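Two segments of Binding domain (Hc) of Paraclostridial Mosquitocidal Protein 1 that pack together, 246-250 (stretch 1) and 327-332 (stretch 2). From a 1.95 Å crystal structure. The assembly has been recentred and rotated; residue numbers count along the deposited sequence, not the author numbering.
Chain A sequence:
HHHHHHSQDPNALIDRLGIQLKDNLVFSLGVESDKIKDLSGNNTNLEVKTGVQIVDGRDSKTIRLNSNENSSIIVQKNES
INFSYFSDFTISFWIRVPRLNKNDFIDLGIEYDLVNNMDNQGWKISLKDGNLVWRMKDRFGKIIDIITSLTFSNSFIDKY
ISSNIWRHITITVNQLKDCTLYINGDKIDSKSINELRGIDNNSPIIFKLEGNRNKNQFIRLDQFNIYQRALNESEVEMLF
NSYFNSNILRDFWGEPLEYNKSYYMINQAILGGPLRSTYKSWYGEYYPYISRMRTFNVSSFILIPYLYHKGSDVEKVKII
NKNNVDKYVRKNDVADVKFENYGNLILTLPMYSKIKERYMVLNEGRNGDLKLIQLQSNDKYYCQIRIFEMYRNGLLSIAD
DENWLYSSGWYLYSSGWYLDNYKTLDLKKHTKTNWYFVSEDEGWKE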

# COMPACT_ATOMS: atom_id res chain seq x y z
N SER A 246 11.66 -2.18 -10.43
CA SER A 246 11.13 -2.40 -11.76
C SER A 246 10.29 -1.19 -12.21
O SER A 246 10.03 -0.26 -11.45
CB SER A 246 10.34 -3.67 -11.82
OG SER A 246 9.09 -3.50 -11.17
N ASN A 247 9.85 -1.24 -13.46
CA ASN A 247 9.15 -0.13 -14.08
C ASN A 247 7.64 -0.35 -14.05
O ASN A 247 6.91 0.39 -14.69
CB ASN A 247 9.69 0.10 -15.49
CG ASN A 247 11.08 0.67 -15.45
OD1 ASN A 247 11.41 1.45 -14.55
ND2 ASN A 247 11.93 0.27 -16.38
N ILE A 248 7.16 -1.35 -13.30
CA ILE A 248 5.73 -1.60 -13.21
C ILE A 248 5.10 -0.47 -12.41
O ILE A 248 5.69 0.03 -11.44
CB ILE A 248 5.42 -2.98 -12.60
CG1 ILE A 248 5.83 -3.05 -11.13
CG2 ILE A 248 6.02 -4.11 -13.44
CD1 ILE A 248 5.60 -4.38 -10.47
N LEU A 249 3.91 -0.03 -12.83
CA LEU A 249 3.11 0.89 -12.06
C LEU A 249 2.36 0.10 -10.98
O LEU A 249 2.38 -1.13 -10.95
CB LEU A 249 2.16 1.65 -12.99
CG LEU A 249 2.84 2.62 -13.96
CD1 LEU A 249 1.82 3.24 -14.90
CD2 LEU A 249 3.59 3.69 -13.20
N ARG A 250 1.68 0.82 -10.11
CA ARG A 250 1.04 0.26 -8.94
C ARG A 250 -0.42 0.69 -8.87
O ARG A 250 -0.80 1.78 -9.34
CB ARG A 250 1.77 0.74 -7.68
CG ARG A 250 3.22 0.30 -7.62
CD ARG A 250 3.33 -1.07 -7.00
NE ARG A 250 4.70 -1.55 -7.08
CZ ARG A 250 5.04 -2.80 -6.86
NH1 ARG A 250 4.17 -3.62 -6.30
NH2 ARG A 250 6.25 -3.22 -7.19
N LYS A 327 0.50 -8.99 -18.28
CA LYS A 327 -0.68 -8.39 -17.72
C LYS A 327 -0.35 -7.05 -17.03
O LYS A 327 -1.27 -6.34 -16.62
CB LYS A 327 -1.35 -9.35 -16.73
CG LYS A 327 -0.71 -9.46 -15.36
CD LYS A 327 -1.56 -10.25 -14.40
CE LYS A 327 -1.03 -10.23 -12.98
NZ LYS A 327 -2.00 -10.85 -12.04
N TYR A 328 0.93 -6.71 -16.91
CA TYR A 328 1.34 -5.60 -16.05
C TYR A 328 1.49 -4.32 -16.86
O TYR A 328 2.00 -4.37 -17.96
CB TYR A 328 2.65 -5.91 -15.35
CG TYR A 328 2.55 -7.11 -14.46
CD1 TYR A 328 1.76 -7.08 -13.33
CD2 TYR A 328 3.20 -8.29 -14.77
CE1 TYR A 328 1.66 -8.17 -12.49
CE2 TYR A 328 3.10 -9.40 -13.95
CZ TYR A 328 2.33 -9.34 -12.81
OH TYR A 328 2.21 -10.42 -11.99
N VAL A 329 1.08 -3.20 -16.25
CA VAL A 329 1.25 -1.89 -16.81
C VAL A 329 2.59 -1.36 -16.34
O VAL A 329 2.88 -1.39 -15.16
CB VAL A 329 0.12 -0.92 -16.41
CG1 VAL A 329 0.24 0.41 -17.13
CG2 VAL A 329 -1.24 -1.54 -16.64
N ARG A 330 3.41 -0.91 -17.29
CA ARG A 330 4.69 -0.33 -17.00
C ARG A 330 4.71 1.15 -17.38
O ARG A 330 4.01 1.61 -18.29
CB ARG A 330 5.80 -1.10 -17.72
CG ARG A 330 5.99 -2.51 -17.17
CD ARG A 330 7.00 -3.31 -17.97
NE ARG A 330 7.16 -4.66 -17.45
CZ ARG A 330 6.31 -5.67 -17.62
NH1 ARG A 330 5.25 -5.54 -18.41
NH2 ARG A 330 6.51 -6.80 -16.97
N LYS A 331 5.52 1.88 -16.62
CA LYS A 331 5.86 3.26 -16.81
C LYS A 331 6.16 3.53 -18.29
O LYS A 331 6.99 2.85 -18.86
CB LYS A 331 7.09 3.54 -15.94
CG LYS A 331 7.56 4.97 -15.90
CD LYS A 331 8.97 5.13 -15.37
CE LYS A 331 9.18 4.56 -13.99
NZ LYS A 331 10.49 4.98 -13.45
N ASN A 332 5.43 4.48 -18.89
CA ASN A 332 5.55 4.97 -20.26
C ASN A 332 4.79 4.11 -21.28
O ASN A 332 4.91 4.37 -22.48
CB ASN A 332 6.99 5.16 -20.72
CG ASN A 332 7.76 6.14 -19.86
OD1 ASN A 332 8.96 5.97 -19.68
ND2 ASN A 332 7.09 7.15 -19.33
O HOH W 1 9.22 -3.88 -15.40

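Two segments, at least 80 residues apart in sequence wherever they touch, meet here through a single beta bridge. Neither stretch forms a regular strand, yet Ile248 and Arg330 are bridged through their backbones with CA atoms 4.1 Å apart. The hydrogen bonds come from the flanking residues: Lys331 N donates to Asn247 O at 2.8 Å, and Leu249 N donates to Val329 O at 2.9 Å. With N-H...O angles of 168° and 166°, both are short and nearly straight. Each stretch therefore supplies one donor and one acceptor, a balanced exchange that satisfies four polar backbone atoms without calling on any side chain.

The same two carbonyls also meet the CA atoms of the bridged pair. Asn247 O lies 3.3 Å from Arg330 CA, and Val329 O lies 3.5 Å from Ile248 CA; these CA-H...O contacts supplement the stronger N-H bonds. The close approach of the two CA atoms goes with this arrangement, each carbonyl facing both an N-H and a CA-H of the other chain.

Leu249 turns its CA-to-CB bond toward stretch 2 and brings a branched apolar group against it. Its CD1 packs 3.9 Å from Val329 CG1; both residues are buried, and a backbone hydrogen bond joins the same pair. Leu249 CG also sits 3.8 Å from Lys331 N, so the leucine covers backbone as well as side chain.

Ile248, partly exposed, serves different neighbours. Its CG2 lies 4.3 Å from Tyr328 CB, an apolar contact made at the base of the tyrosine side chain, and 4.1 Å from Arg330 CG. The same methyl lies over one face of the Arg330 guanidinium. That flat group can accept an apolar neighbour on its face while its edge remains available for polar bonding; NH1 and NH2 indeed find hydrogen bonds just beyond the stretches.

Arg330 NE donates to a water at 3.0 Å, and the same water accepts a weak hydrogen bond from Asn247 N at 3.3 Å, so one solvent molecule links side chain to backbone across the contact. Asn247 OD1 and Lys331 NZ approach to 3.8 Å, a looser polar proximity, with the lysine amine hydrogen-bonded elsewhere in the structure.

The rule to take from this small interface, 373 Å² summed over both sides, is economical: reciprocal backbone bonds set the register, buried methyls pack beside them, and an arginine combines apolar contact with hydration.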